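Local coordinates for phosphoacetylglucosamine mutase (Aspergillus lentulus, PDB 5O9X), which catalyses the interconversion of N-acetylglucosamine 6-phosphate and N-acetylglucosamine 1-phosphate, a step on the route to UDP-N-acetylglucosamine, at residues 457-462 and 527-532; 471-474 and 479-482; 488-493 and 502-507; 513-518 and 534-539. The protein carries 1 engineered substitution. All coordinates share one frame; numbering follows the deposited sequence.

Contact 1. Residues 457-462 and 527-532; sequences PSRLVR and DLATRV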
loop_
_atom_site.group_PDB
_atom_site.type_symbol
_atom_site.label_atom_id
_atom_site.label_comp_id
_atom_site.label_asym_id
_atom_site.label_seq_id
_atom_site.Cartn_x
_atom_site.Cartn_y
_atom_site.Cartn_z
ATOM N N PRO A 457 -22.226 6.173 -8.391
ATOM C CA PRO A 457 -22.074 4.833 -8.982
ATOM C C PRO A 457 -20.814 4.823 -9.827
ATOM O O PRO A 457 -20.573 5.784 -10.580
ATOM C CB PRO A 457 -23.343 4.696 -9.853
ATOM C CG PRO A 457 -24.405 5.403 -8.940
ATOM C CD PRO A 457 -23.630 6.655 -8.468
ATOM N N SER A 458 -19.991 3.789 -9.655
ATOM C CA SER A 458 -18.734 3.715 -10.420
ATOM C C SER A 458 -18.448 2.305 -10.879
ATOM O O SER A 458 -19.111 1.315 -10.450
ATOM C CB SER A 458 -17.577 4.234 -9.553
ATOM O OG SER A 458 -17.312 3.326 -8.489
ATOM N N ARG A 459 -17.421 2.181 -11.713
ATOM C CA ARG A 459 -17.150 0.883 -12.333
ATOM C C ARG A 459 -15.706 0.844 -12.745
ATOM O O ARG A 459 -15.216 1.831 -13.286
ATOM C CB ARG A 459 -18.092 0.721 -13.589
ATOM C CG ARG A 459 -17.783 -0.475 -14.470
ATOM C CD ARG A 459 -18.159 -1.802 -13.894
ATOM N NE ARG A 459 -19.572 -1.795 -13.390
ATOM C CZ ARG A 459 -20.286 -2.889 -13.133
ATOM N NH1 ARG A 459 -19.754 -4.082 -13.381
ATOM N NH2 ARG A 459 -21.521 -2.812 -12.628
ATOM N N LEU A 460 -15.035 -0.287 -12.478
ATOM C CA LEU A 460 -13.678 -0.554 -13.032
ATOM C C LEU A 460 -13.770 -1.619 -14.094
ATOM O O LEU A 460 -14.525 -2.605 -13.915
ATOM C CB LEU A 460 -12.716 -1.065 -11.925
ATOM C CG LEU A 460 -12.221 0.046 -10.943
ATOM C CD1 LEU A 460 -11.688 -0.526 -9.623
ATOM C CD2 LEU A 460 -11.183 1.029 -11.567
ATOM N N VAL A 461 -13.035 -1.466 -15.201
ATOM C CA VAL A 461 -12.939 -2.551 -16.221
ATOM C C VAL A 461 -11.480 -2.777 -16.532
ATOM O O VAL A 461 -10.761 -1.793 -16.856
ATOM C CB VAL A 461 -13.616 -2.134 -17.556
ATOM C CG1 VAL A 461 -13.603 -3.322 -18.598
ATOM C CG2 VAL A 461 -15.032 -1.698 -17.305
ATOM N N ARG A 462 -11.052 -4.048 -16.485
ATOM C CA ARG A 462 -9.656 -4.374 -16.728
ATOM C C ARG A 462 -9.632 -4.782 -18.191
ATOM O O ARG A 462 -10.349 -5.717 -18.571
ATOM C CB ARG A 462 -9.219 -5.558 -15.832
ATOM C CG ARG A 462 -7.729 -5.992 -15.850
ATOM C CD ARG A 462 -7.632 -7.324 -15.062
ATOM N NE ARG A 462 -6.263 -7.824 -14.946
ATOM C CZ ARG A 462 -5.664 -8.453 -15.970
ATOM N NH1 ARG A 462 -6.345 -8.665 -17.097
ATOM N NH2 ARG A 462 -4.421 -8.865 -15.854
ATOM N N ASP A 527 -22.580 2.285 -18.585
ATOM C CA ASP A 527 -22.522 2.569 -20.036
ATOM C C ASP A 527 -21.236 3.300 -20.404
ATOM O O ASP A 527 -20.547 2.956 -21.368
ATOM C CB ASP A 527 -23.720 3.439 -20.404
ATOM C CG ASP A 527 -23.959 3.518 -21.917
ATOM O OD1 ASP A 527 -23.713 2.478 -22.559
ATOM O OD2 ASP A 527 -24.392 4.615 -22.406
ATOM N N LEU A 528 -20.876 4.284 -19.583
ATOM C CA LEU A 528 -19.662 5.061 -19.841
ATOM C C LEU A 528 -18.452 4.129 -19.758
ATOM O O LEU A 528 -17.582 4.136 -20.652
ATOM C CB LEU A 528 -19.565 6.213 -18.811
ATOM C CG LEU A 528 -18.280 7.059 -18.918
ATOM C CD1 LEU A 528 -17.933 7.639 -20.306
ATOM C CD2 LEU A 528 -18.456 8.232 -17.869
ATOM N N ALA A 529 -18.407 3.282 -18.733
ATOM C CA ALA A 529 -17.237 2.394 -18.552
ATOM C C ALA A 529 -17.127 1.439 -19.748
ATOM O O ALA A 529 -16.032 1.220 -20.240
ATOM C CB ALA A 529 -17.413 1.549 -17.291
ATOM N N THR A 530 -18.268 0.896 -20.209
ATOM C CA THR A 530 -18.222 -0.100 -21.280
ATOM C C THR A 530 -17.807 0.596 -22.582
ATOM O O THR A 530 -17.018 0.045 -23.378
ATOM C CB THR A 530 -19.588 -0.761 -21.476
ATOM O OG1 THR A 530 -19.920 -1.474 -20.296
ATOM C CG2 THR A 530 -19.587 -1.830 -22.675
ATOM N N ARG A 531 -18.366 1.774 -22.870
ATOM C CA ARG A 531 -18.007 2.478 -24.125
ATOM C C ARG A 531 -16.535 2.911 -24.172
ATOM O O ARG A 531 -15.815 2.803 -25.245
ATOM C CB ARG A 531 -18.934 3.732 -24.357
ATOM C CG ARG A 531 -20.359 3.302 -24.646
ATOM C CD ARG A 531 -21.245 4.542 -24.724
ATOM N NE ARG A 531 -22.680 4.262 -24.987
ATOM C CZ ARG A 531 -23.246 4.315 -26.214
ATOM N NH1 ARG A 531 -22.515 4.541 -27.323
ATOM N NH2 ARG A 531 -24.541 4.112 -26.334
ATOM N N VAL A 532 -16.053 3.383 -23.018
ATOM C CA VAL A 532 -14.575 3.745 -22.880
ATOM C C VAL A 532 -13.745 2.470 -23.026
ATOM O O VAL A 532 -12.724 2.471 -23.768
ATOM C CB VAL A 532 -14.270 4.497 -21.533
ATOM C CG1 VAL A 532 -12.739 4.689 -21.360
ATOM C CG2 VAL A 532 -14.963 5.895 -21.595
#
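R459 and A529 mark the closest approach of strand 458-462 to helix 527-532, their CA atoms lying 6.4 Å apart, a short spacing that the small side chain of A529 makes possible. The A529 methyl makes the helix side of the contact, and two strand residues meet it. From R459 it is met by the aliphatic root of the chain, CG standing 3.5 Å from A529 CB. From V461 it is met by one branch, with CG2 at 4.0 Å from A529 CB. CG of R459 points opposite its own backbone N (chi1 171°), and the bends that follow at chi2 and chi3 carry the guanidinium away from the methyl, while NE forms a salt bridge with D526, one turn earlier on the same helix. The charged end is thus held beside the helix while its methylenes do the packing. Around this point A529 also rests on A517 of the middle strand, and V461 extends the apolar patch to A533. A helix lying across one face of an antiparallel sheet, here touching an edge strand, 458-463, is the two-layer alpha/beta arrangement of the C-terminal domain in the phosphoglucomutase/phosphomannomutase family.

Contact 2. Residues 471-474 and 479-482; sequences FKAY and KLES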
loop_
_atom_site.group_PDB
_atom_site.type_symbol
_atom_site.label_atom_id
_atom_site.label_comp_id
_atom_site.label_asym_id
_atom_site.label_seq_id
_atom_site.Cartn_x
_atom_site.Cartn_y
_atom_site.Cartn_z
ATOM N N PHE A 471 -0.126 3.351 -24.226
ATOM C CA PHE A 471 -1.070 4.176 -23.396
ATOM C C PHE A 471 -0.240 5.007 -22.426
ATOM O O PHE A 471 0.337 4.468 -21.465
ATOM C CB PHE A 471 -2.031 3.270 -22.631
ATOM C CG PHE A 471 -2.978 2.553 -23.540
ATOM C CD1 PHE A 471 -4.228 3.132 -23.854
ATOM C CD2 PHE A 471 -2.565 1.379 -24.232
ATOM C CE1 PHE A 471 -5.131 2.463 -24.699
ATOM C CE2 PHE A 471 -3.448 0.742 -25.087
ATOM C CZ PHE A 471 -4.703 1.270 -25.344
ATOM N N LYS A 472 -0.107 6.302 -22.710
ATOM C CA LYS A 472 0.818 7.179 -21.918
ATOM C C LYS A 472 -0.044 8.308 -21.350
ATOM O O LYS A 472 -0.783 8.995 -22.096
ATOM C CB LYS A 472 1.993 7.725 -22.748
ATOM C CG LYS A 472 2.833 6.610 -23.429
ATOM C CD LYS A 472 4.093 7.083 -24.197
ATOM C CE LYS A 472 3.791 8.139 -25.245
ATOM N NZ LYS A 472 3.941 7.854 -26.709
ATOM N N ALA A 473 -0.026 8.421 -20.045
ATOM C CA ALA A 473 -0.936 9.337 -19.393
ATOM C C ALA A 473 -0.248 10.524 -18.702
ATOM O O ALA A 473 0.904 10.431 -18.317
ATOM C CB ALA A 473 -1.816 8.552 -18.388
ATOM N N TYR A 474 -0.996 11.584 -18.449
ATOM C CA TYR A 474 -0.436 12.763 -17.739
ATOM C C TYR A 474 -1.554 13.444 -16.912
ATOM O O TYR A 474 -2.718 12.977 -16.950
ATOM C CB TYR A 474 0.278 13.733 -18.749
ATOM C CG TYR A 474 -0.764 14.333 -19.689
ATOM C CD1 TYR A 474 -1.361 15.576 -19.366
ATOM C CD2 TYR A 474 -1.187 13.653 -20.859
ATOM C CE1 TYR A 474 -2.351 16.163 -20.175
ATOM C CE2 TYR A 474 -2.207 14.202 -21.657
ATOM C CZ TYR A 474 -2.771 15.430 -21.300
ATOM O OH TYR A 474 -3.735 15.965 -22.122
ATOM N N LYS A 479 -5.396 11.999 -18.145
ATOM C CA LYS A 479 -5.550 12.173 -19.620
ATOM C C LYS A 479 -4.516 11.311 -20.313
ATOM O O LYS A 479 -3.409 11.212 -19.808
ATOM C CB LYS A 479 -5.383 13.671 -19.980
ATOM C CG LYS A 479 -6.539 14.544 -19.404
ATOM C CD LYS A 479 -6.088 16.013 -19.539
ATOM C CE LYS A 479 -7.192 17.044 -19.303
ATOM N NZ LYS A 479 -7.832 16.822 -17.968
ATOM N N LEU A 480 -4.874 10.771 -21.489
ATOM C CA LEU A 480 -3.941 10.031 -22.364
ATOM C C LEU A 480 -3.305 10.955 -23.403
ATOM O O LEU A 480 -4.015 11.687 -24.151
ATOM C CB LEU A 480 -4.672 8.876 -23.066
ATOM C CG LEU A 480 -4.940 7.748 -22.079
ATOM C CD1 LEU A 480 -5.947 6.802 -22.731
ATOM C CD2 LEU A 480 -3.662 7.007 -21.663
ATOM N N GLU A 481 -1.974 11.038 -23.362
ATOM C CA GLU A 481 -1.231 11.716 -24.427
ATOM C C GLU A 481 -1.282 10.803 -25.681
ATOM O O GLU A 481 -1.333 11.266 -26.830
ATOM C CB GLU A 481 0.244 11.909 -23.953
ATOM C CG GLU A 481 1.318 11.809 -25.049
ATOM C CD GLU A 481 2.677 11.416 -24.514
ATOM O OE1 GLU A 481 2.818 11.067 -23.294
ATOM O OE2 GLU A 481 3.642 11.488 -25.314
ATOM N N SER A 482 -1.298 9.513 -25.449
ATOM C CA SER A 482 -1.196 8.502 -26.511
ATOM C C SER A 482 -2.036 7.290 -26.062
ATOM O O SER A 482 -2.096 7.040 -24.865
ATOM C CB SER A 482 0.277 8.110 -26.621
ATOM O OG SER A 482 0.410 7.034 -27.577
HETATM O O HOH W 1 -4.661 14.256 -24.221
#
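Y474 and K479 form the last pair of a short antiparallel hairpin, bound both ways through their backbones: Y474 N to K479 O at 2.8 Å and K479 N to Y474 O at 3.1 Å. The side chain of K479 crosses that of Y474. Its CB lies over the face of the phenol ring, 3.9 Å from the centroid of Y474 in a CH-pi contact. CG passes more loosely by the hydroxyl, and CD returns to it, 3.5 Å from Y474 OH. Beyond CD the chain leads away from the ring, and NZ finishes in a long, weak ion pair with D475 in the turn. Y474 reaches back over the partner strand because its CG sits between the backbone N and carbonyl carbon (chi1 66°). The ring edge then faces E481 N, and a water links Y474 OH with L480 O, to which it donates at 2.6 Å. Further along, A473 pairs with L480 without hydrogen bonds, and the register slips by one. K472 now faces both E481 and S482, a classic beta bulge: K472 O accepts E481 N at 2.7 Å and, weakly, S482 N. K472 N completes the pairing by giving its hydrogen to S482 O. K472 NZ and E481 OE2 make a long salt bridge, whereas CD2 of L480 packs against the CB atoms of A473 and F471, and CD1 lies at the edge of the F471 ring. The hairpin is therefore amphipathic: K472, Y474 and S482 occupy one face with E481 at its margin, A473 and L480 make the apolar other face, and backbone bonds supply most of the polar grip.

Contact 3. Residues 488-493 and 502-507; sequences AKIDSL and SFARAS. With G16 (1,6-di-O-phosphono-alpha-D-glucopyranose), chain B.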
loop_
_atom_site.group_PDB
_atom_site.type_symbol
_atom_site.label_atom_id
_atom_site.label_comp_id
_atom_site.label_asym_id
_atom_site.label_seq_id
_atom_site.Cartn_x
_atom_site.Cartn_y
_atom_site.Cartn_z
ATOM N N ALA A 488 -9.585 12.390 -26.795
ATOM C CA ALA A 488 -10.702 13.068 -27.470
ATOM C C ALA A 488 -11.999 12.254 -27.351
ATOM O O ALA A 488 -13.067 12.801 -27.008
ATOM C CB ALA A 488 -10.364 13.353 -28.978
ATOM N N LYS A 489 -11.909 10.958 -27.629
ATOM C CA LYS A 489 -13.107 10.067 -27.534
ATOM C C LYS A 489 -13.603 10.011 -26.099
ATOM O O LYS A 489 -14.776 10.071 -25.866
ATOM C CB LYS A 489 -12.738 8.655 -28.017
ATOM C CG LYS A 489 -12.342 8.644 -29.490
ATOM C CD LYS A 489 -12.088 7.174 -29.912
ATOM C CE LYS A 489 -11.647 7.139 -31.408
ATOM N NZ LYS A 489 -11.677 5.674 -31.840
ATOM N N ILE A 490 -12.672 9.841 -25.143
ATOM C CA ILE A 490 -13.038 9.725 -23.727
ATOM C C ILE A 490 -13.681 11.018 -23.265
ATOM O O ILE A 490 -14.675 10.946 -22.576
ATOM C CB ILE A 490 -11.818 9.344 -22.828
ATOM C CG1 ILE A 490 -11.237 7.958 -23.251
ATOM C CG2 ILE A 490 -12.215 9.341 -21.328
ATOM C CD1 ILE A 490 -9.954 7.508 -22.509
ATOM N N ASP A 491 -13.110 12.185 -23.614
ATOM C CA ASP A 491 -13.735 13.477 -23.239
ATOM C C ASP A 491 -15.152 13.589 -23.799
ATOM O O ASP A 491 -16.089 14.059 -23.090
ATOM C CB ASP A 491 -12.932 14.702 -23.781
ATOM C CG ASP A 491 -11.576 14.876 -23.061
ATOM O OD1 ASP A 491 -11.356 14.258 -21.999
ATOM O OD2 ASP A 491 -10.706 15.582 -23.563
ATOM N N SER A 492 -15.290 13.204 -25.078
ATOM C CA SER A 492 -16.619 13.278 -25.716
ATOM C C SER A 492 -17.637 12.315 -24.981
ATOM O O SER A 492 -18.758 12.730 -24.619
ATOM C CB SER A 492 -16.511 12.993 -27.236
ATOM O OG SER A 492 -17.840 12.950 -27.726
ATOM N N LEU A 493 -17.233 11.076 -24.693
ATOM C CA LEU A 493 -18.118 10.104 -24.026
ATOM C C LEU A 493 -18.510 10.610 -22.621
ATOM O O LEU A 493 -19.706 10.574 -22.245
ATOM C CB LEU A 493 -17.414 8.731 -23.890
ATOM C CG LEU A 493 -17.337 7.944 -25.229
ATOM C CD1 LEU A 493 -16.524 6.723 -25.009
ATOM C CD2 LEU A 493 -18.755 7.477 -25.587
ATOM N N SER A 502 -14.462 9.632 -16.623
ATOM C CA SER A 502 -13.791 8.360 -16.939
ATOM C C SER A 502 -12.378 8.600 -17.346
ATOM O O SER A 502 -12.067 9.627 -17.957
ATOM C CB SER A 502 -14.599 7.533 -18.001
ATOM O OG SER A 502 -13.960 6.275 -18.225
ATOM N N PHE A 503 -11.460 7.683 -16.962
ATOM C CA PHE A 503 -10.089 7.774 -17.462
ATOM C C PHE A 503 -9.525 6.349 -17.640
ATOM O O PHE A 503 -9.961 5.444 -16.977
ATOM C CB PHE A 503 -9.153 8.595 -16.598
ATOM C CG PHE A 503 -8.875 7.969 -15.251
ATOM C CD1 PHE A 503 -9.882 8.007 -14.196
ATOM C CD2 PHE A 503 -7.617 7.435 -14.968
ATOM C CE1 PHE A 503 -9.613 7.415 -12.933
ATOM C CE2 PHE A 503 -7.367 6.842 -13.689
ATOM C CZ PHE A 503 -8.379 6.793 -12.711
ATOM N N ALA A 504 -8.561 6.209 -18.549
ATOM C CA ALA A 504 -7.892 4.928 -18.822
ATOM C C ALA A 504 -6.371 5.088 -18.641
ATOM O O ALA A 504 -5.780 6.102 -19.069
ATOM C CB ALA A 504 -8.194 4.478 -20.288
ATOM N N ARG A 505 -5.680 4.057 -18.101
ATOM C CA ARG A 505 -4.222 4.174 -17.965
ATOM C C ARG A 505 -3.713 2.740 -17.849
ATOM O O ARG A 505 -4.444 1.823 -17.379
ATOM C CB ARG A 505 -3.748 4.934 -16.726
ATOM C CG ARG A 505 -4.443 4.480 -15.414
ATOM C CD ARG A 505 -3.835 5.155 -14.153
ATOM N NE ARG A 505 -2.540 4.559 -13.776
ATOM C CZ ARG A 505 -2.387 3.381 -13.127
ATOM N NH1 ARG A 505 -3.426 2.580 -12.824
ATOM N NH2 ARG A 505 -1.169 2.977 -12.806
ATOM N N ALA A 506 -2.477 2.570 -18.285
ATOM C CA ALA A 506 -1.767 1.260 -18.201
ATOM C C ALA A 506 -1.529 0.969 -16.718
ATOM O O ALA A 506 -1.155 1.866 -15.903
ATOM C CB ALA A 506 -0.395 1.363 -18.915
ATOM N N SER A 507 -1.806 -0.287 -16.343
ATOM C CA SER A 507 -1.388 -0.781 -15.042
ATOM C C SER A 507 0.133 -0.943 -15.043
ATOM O O SER A 507 0.713 -1.350 -16.082
ATOM C CB SER A 507 -2.075 -2.173 -14.798
ATOM O OG SER A 507 -1.502 -2.792 -13.639
HETATM C C1 G16 B . 0.206 -1.583 -5.923
HETATM C C2 G16 B . 0.627 -0.198 -5.441
HETATM C C3 G16 B . -0.627 0.723 -5.300
HETATM C C4 G16 B . -1.462 0.833 -6.564
HETATM C C5 G16 B . -1.855 -0.576 -6.988
HETATM C C6 G16 B . -2.441 -0.677 -8.377
HETATM O O1 G16 B . -0.647 -2.176 -4.939
HETATM O O2 G16 B . 1.396 -0.213 -4.199
HETATM O O3 G16 B . -0.183 1.928 -4.817
HETATM O O4 G16 B . -2.730 1.610 -6.417
HETATM O O5 G16 B . -0.696 -1.427 -7.154
HETATM O O6 G16 B . -1.403 -0.166 -9.329
HETATM P P G16 B . -1.702 -0.251 -10.921
HETATM O O1P G16 B . -3.087 0.379 -11.199
HETATM O O2P G16 B . -1.757 -1.748 -11.311
HETATM O O3P G16 B . -0.515 0.395 -11.667
HETATM P "P'" G16 B . -0.291 -3.588 -4.188
HETATM O O1X G16 B . 1.248 -3.643 -3.989
HETATM O O2X G16 B . -0.645 -4.735 -5.188
HETATM O O3X G16 B . -1.182 -3.722 -3.002
#
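The two branches of I490 reach strand 502-506 at separate points because chi1 of -61° sets CG2 opposite the backbone N and CG1 opposite the carbonyl carbon. CG2 comes down on the strand backbone, 3.4 Å from S502 O. The extended CG1 arm carries CD1 farther along the strand, to 4.1 Å from the CB of A504. This one isoleucine accounts for the helix side of the contact, through van der Waals contact without a hydrogen bond between the two segments. S502 OG takes no part in it, being hydrogen-bonded to Y516 O in the next strand. The end of the strand does different work, in the ligand pocket. R505 starts with CG between its backbone N and carbonyl carbon (chi1 48°) and bends at chi3, which presents the guanidinium edge-on to the 6-phosphate of glucose 1,6-bisphosphate. It meets the phosphate by its two terminal nitrogens: NH1 gives a nearly straight bond of 2.8 Å to O1P of the ligand, and NH2 an equally straight one of 2.9 Å to O3P. E477 takes NE and Y339 OH bonds NH1, so second-shell partners fix the rotation of the group. S507 adds a hydrogen bond from OG to ligand O2P at 2.6 Å, its hydroxyl also being held at T509 N and E510 N. In the fold, helix 486-495 flanks the other edge strand, 501-506, of the antiparallel sheet. I490 and A504 both touch L480 of the preceding hairpin, while A504 and S502 also meet V536 and V532 of helix 522-539, placing the contact where hairpin, sheet and both helices converge.

Contact 4. Residues 513-518 and 534-539; sequences VRVYAE and NAVRDA. With G16 (1,6-di-O-phosphono-alpha-D-glucopyranose), chain B.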
loop_
_atom_site.group_PDB
_atom_site.type_symbol
_atom_site.label_atom_id
_atom_site.label_comp_id
_atom_site.label_asym_id
_atom_site.label_seq_id
_atom_site.Cartn_x
_atom_site.Cartn_y
_atom_site.Cartn_z
ATOM N N VAL A 513 -4.786 -2.512 -19.294
ATOM C CA VAL A 513 -5.155 -1.129 -19.148
ATOM C C VAL A 513 -6.387 -1.100 -18.219
ATOM O O VAL A 513 -7.390 -1.817 -18.479
ATOM C CB VAL A 513 -5.466 -0.477 -20.526
ATOM C CG1 VAL A 513 -6.013 0.957 -20.394
ATOM C CG2 VAL A 513 -4.105 -0.345 -21.233
ATOM N N ARG A 514 -6.387 -0.118 -17.287
ATOM C CA ARG A 514 -7.553 0.028 -16.398
ATOM C C ARG A 514 -8.457 1.133 -16.879
ATOM O O ARG A 514 -7.971 2.207 -17.197
ATOM C CB ARG A 514 -7.082 0.389 -14.971
ATOM C CG ARG A 514 -6.150 -0.650 -14.355
ATOM C CD ARG A 514 -6.051 -0.483 -12.821
ATOM N NE ARG A 514 -5.005 -1.385 -12.237
ATOM C CZ ARG A 514 -5.147 -2.719 -12.097
ATOM N NH1 ARG A 514 -6.266 -3.340 -12.565
ATOM N NH2 ARG A 514 -4.128 -3.426 -11.513
ATOM N N VAL A 515 -9.768 0.881 -16.828
ATOM C CA VAL A 515 -10.750 1.925 -17.113
ATOM C C VAL A 515 -11.538 2.140 -15.834
ATOM O O VAL A 515 -12.078 1.176 -15.264
ATOM C CB VAL A 515 -11.695 1.489 -18.261
ATOM C CG1 VAL A 515 -12.896 2.454 -18.412
ATOM C CG2 VAL A 515 -10.859 1.404 -19.586
ATOM N N TYR A 516 -11.711 3.411 -15.511
ATOM C CA TYR A 516 -12.585 3.772 -14.400
ATOM C C TYR A 516 -13.665 4.689 -14.967
ATOM O O TYR A 516 -13.383 5.555 -15.816
ATOM C CB TYR A 516 -11.703 4.544 -13.382
ATOM C CG TYR A 516 -12.569 5.161 -12.262
ATOM C CD1 TYR A 516 -12.990 4.355 -11.202
ATOM C CD2 TYR A 516 -13.060 6.508 -12.353
ATOM C CE1 TYR A 516 -13.827 4.891 -10.147
ATOM C CE2 TYR A 516 -13.907 7.042 -11.308
ATOM C CZ TYR A 516 -14.282 6.211 -10.233
ATOM O OH TYR A 516 -15.146 6.685 -9.206
ATOM N N ALA A 517 -14.916 4.539 -14.484
ATOM C CA ALA A 517 -15.943 5.490 -14.837
ATOM C C ALA A 517 -16.813 5.699 -13.595
ATOM O O ALA A 517 -17.062 4.756 -12.882
ATOM C CB ALA A 517 -16.776 5.026 -16.042
ATOM N N GLU A 518 -17.280 6.911 -13.411
ATOM C CA GLU A 518 -18.330 7.219 -12.463
ATOM C C GLU A 518 -19.401 8.096 -13.191
ATOM O O GLU A 518 -19.097 8.795 -14.172
ATOM C CB GLU A 518 -17.774 7.888 -11.208
ATOM C CG GLU A 518 -17.095 9.239 -11.498
ATOM C CD GLU A 518 -16.454 9.880 -10.267
ATOM O OE1 GLU A 518 -16.065 9.099 -9.330
ATOM O OE2 GLU A 518 -16.266 11.142 -10.281
ATOM N N ASN A 534 -14.390 -0.255 -24.647
ATOM C CA ASN A 534 -14.380 -0.716 -26.068
ATOM C C ASN A 534 -13.470 0.182 -26.919
ATOM O O ASN A 534 -12.730 -0.297 -27.734
ATOM C CB ASN A 534 -15.780 -0.689 -26.615
ATOM C CG ASN A 534 -16.588 -1.887 -26.120
ATOM O OD1 ASN A 534 -16.029 -2.880 -25.605
ATOM N ND2 ASN A 534 -17.886 -1.806 -26.288
ATOM N N ALA A 535 -13.483 1.478 -26.672
ATOM C CA ALA A 535 -12.526 2.429 -27.374
ATOM C C ALA A 535 -11.060 2.116 -27.076
ATOM O O ALA A 535 -10.174 2.123 -27.990
ATOM C CB ALA A 535 -12.890 3.879 -27.009
ATOM N N VAL A 536 -10.757 1.744 -25.812
ATOM C CA VAL A 536 -9.379 1.343 -25.429
ATOM C C VAL A 536 -8.982 0.019 -26.102
ATOM O O VAL A 536 -7.892 -0.121 -26.607
ATOM C CB VAL A 536 -9.320 1.147 -23.848
ATOM C CG1 VAL A 536 -8.051 0.463 -23.356
ATOM C CG2 VAL A 536 -9.531 2.502 -23.133
ATOM N N ARG A 537 -9.886 -0.952 -26.045
ATOM C CA ARG A 537 -9.590 -2.322 -26.541
ATOM C C ARG A 537 -9.288 -2.221 -28.018
ATOM O O ARG A 537 -8.238 -2.676 -28.432
ATOM C CB ARG A 537 -10.742 -3.299 -26.254
ATOM C CG ARG A 537 -10.219 -4.773 -26.185
ATOM C CD ARG A 537 -11.363 -5.751 -25.724
ATOM N NE ARG A 537 -11.962 -5.505 -24.368
ATOM C CZ ARG A 537 -13.066 -4.801 -24.077
ATOM N NH1 ARG A 537 -13.710 -4.198 -25.035
ATOM N NH2 ARG A 537 -13.540 -4.688 -22.808
ATOM N N ASP A 538 -10.131 -1.517 -28.746
ATOM C CA ASP A 538 -9.959 -1.206 -30.138
ATOM C C ASP A 538 -8.584 -0.546 -30.427
ATOM O O ASP A 538 -7.773 -1.087 -31.228
ATOM C CB ASP A 538 -11.145 -0.348 -30.587
ATOM C CG ASP A 538 -11.148 -0.037 -32.054
ATOM O OD1 ASP A 538 -10.051 -0.005 -32.661
ATOM O OD2 ASP A 538 -12.272 0.210 -32.593
ATOM N N ALA A 539 -8.265 0.540 -29.738
ATOM C CA ALA A 539 -6.935 1.158 -29.886
ATOM C C ALA A 539 -5.739 0.222 -29.531
ATOM O O ALA A 539 -4.659 0.377 -30.118
ATOM C CB ALA A 539 -6.877 2.454 -29.045
HETATM C C1 G16 B . 0.206 -1.583 -5.923
HETATM C C2 G16 B . 0.627 -0.198 -5.441
HETATM C C3 G16 B . -0.627 0.723 -5.300
HETATM C C4 G16 B . -1.462 0.833 -6.564
HETATM C C5 G16 B . -1.855 -0.576 -6.988
HETATM C C6 G16 B . -2.441 -0.677 -8.377
HETATM O O1 G16 B . -0.647 -2.176 -4.939
HETATM O O2 G16 B . 1.396 -0.213 -4.199
HETATM O O3 G16 B . -0.183 1.928 -4.817
HETATM O O4 G16 B . -2.730 1.610 -6.417
HETATM O O5 G16 B . -0.696 -1.427 -7.154
HETATM O O6 G16 B . -1.403 -0.166 -9.329
HETATM P P G16 B . -1.702 -0.251 -10.921
HETATM O O1P G16 B . -3.087 0.379 -11.199
HETATM O O2P G16 B . -1.757 -1.748 -11.311
HETATM O O3P G16 B . -0.515 0.395 -11.667
HETATM P "P'" G16 B . -0.291 -3.588 -4.188
HETATM O O1X G16 B . 1.248 -3.643 -3.989
HETATM O O2X G16 B . -0.645 -4.735 -5.188
HETATM O O3X G16 B . -1.182 -3.722 -3.002
#
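V536 is the most covered residue here, a helix valine whose two methyls are shared between two residues of strand 513-518. Its CG1 meets the CG1 of V513 tip to tip at 3.6 Å. Its CG2 instead slides past V515 and touches the CG2 of that residue at 3.9 Å. The division follows from chi1 of V536 (168°), which places CG1 opposite the backbone N and CG2 opposite the carbonyl carbon, so that the fork straddles alternate residues of the strand. Between the two strand valines, R514 leaves on the opposite face and enters the ligand pocket. Its chain runs straight from CG to NE and offers one side of the guanidinium to the 6-phosphate of glucose 1,6-bisphosphate: NE bonds to ligand O1P at 2.8 Å and NH2 to O2P at 2.9 Å. The phosphorus lies in the plane of the guanidinium, off its NE/NH2 edge, and NH2 also forms a salt bridge with E510. On the same face Y516 OH donates to E518 OE1 at 2.6 Å. The chemistry is divided by the strand: hydrocarbon alone joins it to the helix, through V513, V515 and V536, while the other face carries the charge of R514, whose two bonds, together with those of R505 and S507, would limit the rotation of the phosphate.

In the fold
All four contacts belong to the C-terminal part of the chain, a compact unit built on the antiparallel sheet 458-463, 513-518, 501-506. Contacts 1 and 4, centres 8 Å apart, share helix 522-539 and use neighbouring strands, their segments alternating along the sequence. Contact 3 adds the strand on the far side of 513-518 and lies about 7 Å from contact 4, centre to centre. Contact 2, the hairpin, is nested within the loop closed by contact 1, yet touches contacts 3 and 4 instead, its centre 18 Å from that of contact 1. Contacts 3 and 4 both reach the bisphosphate, so the helix-backed sheet serves as a platform for phosphate binding.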